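Local coordinates for uncharacterized conserved protein (Vibrio parahaemolyticus, PDB 3MUQ), which is of unknown function but belongs to the periplasmic-binding-protein superfamily, has a signal peptide in its precursor and probably binds a small solute outside the cytoplasm, at residues Pro156-Ala161 with Thr168-Gly173; Ile186-Gln189 with Lys193-Asn196. One frame throughout, in Å; residues are numbered along the deposited sequence.

Contact 1: Pro156-Ala161 with Thr168-Gly173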
loop_
_atom_site.group_PDB
_atom_site.type_symbol
_atom_site.label_atom_id
_atom_site.label_comp_id
_atom_site.label_asym_id
_atom_site.label_seq_id
_atom_site.Cartn_x
_atom_site.Cartn_y
_atom_site.Cartn_z
ATOM N N PRO A 156 -22.457 0.913 6.687
ATOM C CA PRO A 156 -23.703 1.023 7.463
ATOM C C PRO A 156 -23.668 2.219 8.421
ATOM O O PRO A 156 -24.691 2.863 8.624
ATOM C CB PRO A 156 -23.745 -0.297 8.246
ATOM C CG PRO A 156 -23.000 -1.276 7.304
ATOM C CD PRO A 156 -21.863 -0.436 6.765
ATOM N N THR A 157 -22.506 2.500 8.997
ATOM C CA THR A 157 -22.322 3.688 9.833
ATOM C C THR A 157 -22.616 4.958 9.031
ATOM O O THR A 157 -23.374 5.807 9.487
ATOM C CB THR A 157 -20.909 3.720 10.464
ATOM O OG1 THR A 157 -20.781 2.603 11.346
ATOM C CG2 THR A 157 -20.684 5.008 11.264
ATOM N N LEU A 158 -22.052 5.074 7.827
ATOM C CA LEU A 158 -22.413 6.193 6.943
ATOM C C LEU A 158 -23.928 6.269 6.649
ATOM O O LEU A 158 -24.533 7.352 6.722
ATOM C CB LEU A 158 -21.606 6.147 5.632
ATOM C CG LEU A 158 -20.117 6.512 5.783
ATOM C CD1 LEU A 158 -19.319 6.162 4.515
ATOM C CD2 LEU A 158 -19.922 7.984 6.162
ATOM N N ASN A 159 -24.537 5.131 6.297
ATOM C CA ASN A 159 -25.972 5.082 6.018
ATOM C C ASN A 159 -26.757 5.579 7.218
ATOM O O ASN A 159 -27.737 6.309 7.079
ATOM C CB ASN A 159 -26.430 3.653 5.655
ATOM C CG ASN A 159 -25.825 3.160 4.344
ATOM O OD1 ASN A 159 -25.537 3.953 3.451
ATOM N ND2 ASN A 159 -25.633 1.840 4.227
HETATM N N MSE A 160 -26.310 5.190 8.406
HETATM C CA MSE A 160 -26.967 5.635 9.629
HETATM C C MSE A 160 -26.815 7.152 9.800
HETATM O O MSE A 160 -27.773 7.851 10.123
HETATM C CB MSE A 160 -26.410 4.879 10.849
HETATM C CG MSE A 160 -27.231 5.067 12.124
HETATM SE SE MSE A 160 -29.078 4.371 11.940
HETATM C CE MSE A 160 -28.597 2.583 11.431
ATOM N N ALA A 161 -25.610 7.663 9.574
ATOM C CA ALA A 161 -25.371 9.094 9.718
ATOM C C ALA A 161 -26.242 9.903 8.738
ATOM O O ALA A 161 -26.730 10.986 9.074
ATOM C CB ALA A 161 -23.878 9.417 9.543
ATOM N N THR A 168 -20.113 11.808 11.470
ATOM C CA THR A 168 -19.281 10.641 11.748
ATOM C C THR A 168 -17.859 10.872 11.203
ATOM O O THR A 168 -17.623 11.792 10.402
ATOM C CB THR A 168 -19.904 9.336 11.163
ATOM O OG1 THR A 168 -19.311 8.192 11.790
ATOM C CG2 THR A 168 -19.703 9.242 9.656
HETATM N N MSE A 169 -16.915 10.059 11.665
HETATM C CA MSE A 169 -15.578 10.029 11.072
HETATM C C MSE A 169 -15.443 8.822 10.159
HETATM O O MSE A 169 -15.679 7.685 10.580
HETATM C CB MSE A 169 -14.507 9.947 12.156
HETATM C CG MSE A 169 -13.090 10.036 11.598
HETATM SE SE MSE A 169 -11.778 9.896 13.019
HETATM C CE MSE A 169 -11.770 7.966 13.255
ATOM N N SER A 170 -15.056 9.061 8.915
ATOM C CA SER A 170 -14.938 7.978 7.937
ATOM C C SER A 170 -13.570 7.958 7.295
ATOM O O SER A 170 -12.934 9.004 7.171
ATOM C CB SER A 170 -15.958 8.187 6.826
ATOM O OG SER A 170 -15.903 7.143 5.873
ATOM N N ASP A 171 -13.112 6.788 6.854
ATOM C CA ASP A 171 -11.951 6.781 5.979
ATOM C C ASP A 171 -12.436 7.394 4.674
ATOM O O ASP A 171 -13.603 7.233 4.315
ATOM C CB ASP A 171 -11.455 5.367 5.730
ATOM C CG ASP A 171 -12.462 4.542 4.970
ATOM O OD1 ASP A 171 -13.359 3.946 5.617
ATOM O OD2 ASP A 171 -12.361 4.501 3.726
ATOM N N ARG A 172 -11.568 8.104 3.962
ATOM C CA ARG A 172 -12.008 8.746 2.725
ATOM C C ARG A 172 -12.531 7.753 1.675
ATOM O O ARG A 172 -13.446 8.061 0.908
ATOM C CB ARG A 172 -10.895 9.605 2.111
ATOM C CG ARG A 172 -11.428 10.593 1.046
ATOM C CD ARG A 172 -10.309 11.430 0.392
ATOM N NE ARG A 172 -9.440 12.076 1.376
ATOM C CZ ARG A 172 -9.588 13.334 1.783
ATOM N NH1 ARG A 172 -10.570 14.071 1.285
ATOM N NH2 ARG A 172 -8.769 13.846 2.697
ATOM N N GLY A 173 -11.927 6.574 1.616
ATOM C CA GLY A 173 -12.347 5.575 0.641
ATOM C C GLY A 173 -13.820 5.189 0.726
ATOM O O GLY A 173 -14.529 5.116 -0.290
#

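Contact 2: Ile186-Gln189 with Lys193-Asn196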
loop_
_atom_site.group_PDB
_atom_site.type_symbol
_atom_site.label_atom_id
_atom_site.label_comp_id
_atom_site.label_asym_id
_atom_site.label_seq_id
_atom_site.Cartn_x
_atom_site.Cartn_y
_atom_site.Cartn_z
ATOM N N ILE A 186 -18.370 16.167 3.253
ATOM C CA ILE A 186 -17.174 16.321 4.068
ATOM C C ILE A 186 -17.214 17.711 4.695
ATOM O O ILE A 186 -17.309 18.720 3.990
ATOM C CB ILE A 186 -15.900 16.182 3.231
ATOM C CG1 ILE A 186 -15.741 14.747 2.716
ATOM C CG2 ILE A 186 -14.666 16.595 4.044
ATOM C CD1 ILE A 186 -14.594 14.600 1.740
ATOM N N LEU A 187 -17.155 17.781 6.020
ATOM C CA LEU A 187 -17.274 19.075 6.674
ATOM C C LEU A 187 -15.963 19.506 7.299
ATOM O O LEU A 187 -15.760 20.690 7.544
ATOM C CB LEU A 187 -18.381 19.076 7.736
ATOM C CG LEU A 187 -19.823 18.935 7.259
ATOM C CD1 LEU A 187 -20.738 18.902 8.452
ATOM C CD2 LEU A 187 -20.196 20.081 6.322
ATOM N N PHE A 188 -15.082 18.551 7.571
ATOM C CA PHE A 188 -13.786 18.899 8.138
ATOM C C PHE A 188 -12.717 17.875 7.785
ATOM O O PHE A 188 -12.937 16.667 7.902
ATOM C CB PHE A 188 -13.889 19.049 9.655
ATOM C CG PHE A 188 -12.585 19.368 10.319
ATOM C CD1 PHE A 188 -12.194 20.684 10.509
ATOM C CD2 PHE A 188 -11.750 18.356 10.749
ATOM C CE1 PHE A 188 -10.992 20.987 11.130
ATOM C CE2 PHE A 188 -10.538 18.647 11.367
ATOM C CZ PHE A 188 -10.164 19.969 11.561
ATOM N N GLN A 189 -11.562 18.358 7.346
ATOM C CA GLN A 189 -10.454 17.469 6.998
ATOM C C GLN A 189 -9.093 18.147 7.156
ATOM O O GLN A 189 -8.060 17.578 6.798
ATOM C CB GLN A 189 -10.616 16.893 5.577
ATOM C CG GLN A 189 -10.696 17.931 4.460
ATOM C CD GLN A 189 -10.811 17.297 3.087
ATOM O OE1 GLN A 189 -10.128 16.311 2.784
ATOM N NE2 GLN A 189 -11.681 17.858 2.244
ATOM N N LYS A 193 -3.674 15.127 12.279
ATOM C CA LYS A 193 -4.048 13.918 12.998
ATOM C C LYS A 193 -4.901 12.988 12.131
ATOM O O LYS A 193 -4.999 11.793 12.412
ATOM C CB LYS A 193 -4.809 14.255 14.276
ATOM C CG LYS A 193 -4.043 15.123 15.254
ATOM C CD LYS A 193 -4.532 14.867 16.666
ATOM C CE LYS A 193 -4.557 16.140 17.478
ATOM N NZ LYS A 193 -3.279 16.886 17.385
ATOM N N LEU A 194 -5.514 13.542 11.086
ATOM C CA LEU A 194 -6.452 12.791 10.244
ATOM C C LEU A 194 -5.749 12.047 9.106
ATOM O O LEU A 194 -6.340 11.185 8.451
ATOM C CB LEU A 194 -7.544 13.721 9.691
ATOM C CG LEU A 194 -8.526 14.315 10.722
ATOM C CD1 LEU A 194 -9.543 15.250 10.055
ATOM C CD2 LEU A 194 -9.259 13.230 11.490
ATOM N N PHE A 195 -4.484 12.385 8.876
ATOM C CA PHE A 195 -3.721 11.761 7.807
ATOM C C PHE A 195 -2.403 11.185 8.329
ATOM O O PHE A 195 -1.506 11.907 8.757
ATOM C CB PHE A 195 -3.481 12.754 6.664
ATOM C CG PHE A 195 -2.949 12.113 5.414
ATOM C CD1 PHE A 195 -3.806 11.491 4.519
ATOM C CD2 PHE A 195 -1.586 12.115 5.141
ATOM C CE1 PHE A 195 -3.319 10.884 3.358
ATOM C CE2 PHE A 195 -1.097 11.516 3.977
ATOM C CZ PHE A 195 -1.965 10.902 3.092
ATOM N N ASN A 196 -2.293 9.871 8.294
ATOM C CA ASN A 196 -1.124 9.197 8.835
ATOM C C ASN A 196 -0.534 8.170 7.889
ATOM O O ASN A 196 -1.045 7.062 7.766
ATOM C CB ASN A 196 -1.457 8.529 10.166
ATOM C CG ASN A 196 -1.600 9.529 11.284
ATOM O OD1 ASN A 196 -0.604 10.051 11.795
ATOM N ND2 ASN A 196 -2.843 9.822 11.660
#

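Contact 1: Pro156-Ala161 with Thr168-Gly173
T157, L158 and A161 pack on T168, and L158 goes on to S170, in a worked example of how a helix covers the face of a β-sheet in an α/β fold. Helix 154-163 and strand 168-171 follow each other in the chain, and their short axes pass 9.3 Å apart at 143°, closer to antiparallel than to parallel. The strand is itself bonded through its backbone to strand 78-90, so the helix packs on a strand of the main sheet. Packing is closest round T168. Its CG2 lies between the backbone N and the carbonyl carbon, where it meets L158 CD2 at 3.7 Å and, more distantly, the CB of A161. The L158 and T168 side chains cross nearly at right angles, methyl against methyl. On the other arm of the threonine, T157 CG2 comes within 3.5 Å of T168 OG1. T157 can offer a methyl because its CG2 stands anti to the backbone N, while OG1 turns back to the carbonyl of G153, one turn earlier. T168 OG1 is likewise engaged, bonded to the carbonyl of I119 on strand 118-120, so both buried hydroxyls have backbone partners. The rest of the helix segment is quite different: P156, N159 and M160 do not touch the strand and are exposed or partly exposed to solvent. Along the strand the contact also thins. Beyond T168, only L158 of the helix segment still reaches it, its two methyls lying against one side of S170, with CD2 4.0 Å from CB and CD1 3.8 Å from OG. The chain then turns into helix 172-178, with D171 at the N-cap. There S170 OG donates to D171 O at 2.8 Å, tilted 28° from the carbonyl plane.

Contact 2: Ile186-Gln189 with Lys193-Asn196
Two torsions set up the meeting of F188 and L194: F188 carries CG anti to its backbone nitrogen (chi1 178°), swinging the ring along the chain toward the later segment, whereas L194 has CG beside its own nitrogen and anti to the carbonyl carbon (chi1 -67°). A single methyl of the leucine makes the contact. L194 CD1 lies 3.8 Å from F188 CE2 and 3.9 Å from F188 CD2, spanning one bond of the ring, which it approaches obliquely. The two side chains cross at about a right angle. The same methyl also rests 3.9 Å from Q189 CA, so it is held against both the ring and the backbone that follows it. The setting is instructive, because the two segments are not paired with each other. Both use strand 78-90 as a common neighbour, 186-189 bonding at I88 and L194 and N196 at F86 and N84, so they follow one another along the same edge with a short connection between. At the first of these sites L187 and F188 both face I88, a classic β bulge. Helices complete the apolar surroundings: V104 of helix 104-113 touches both F188 and L194, and F134 of helix 126-138 adds to the cover over L194. The polar groups lie outside this core. Q189 turns its amide away from the leucine to R172, while N196 ND2 makes a weak bond of 3.0 Å to K193 O, a carbonyl that also receives a weak bond from K130. No hydrogen bond crosses between the segments. Their contact is consequently apolar, dispersive and hydrophobic with little directional demand, while the directional bonds of both backbones go to strand 78-90.

Contacts 1 and 2 come one after the other in the chain, with centres about 13 Å apart, and share one sheet. Strand 78-90 stands between them: the strand of contact 1 bonds along one edge, whereas the segments of contact 2 use I88 and then F86 and N84 on the opposite edge. A side chain bridges this divide. R172 NH1 reaches Q189 OE1 at 2.7 Å, a probable hydrogen bond, and packs 4.1 Å from I186 CD1, while its NE forms a salt bridge with D85 of the intervening strand. R172 also makes a long, weak ion pair with D221 of the second subunit, bringing the junction to the dimer interface.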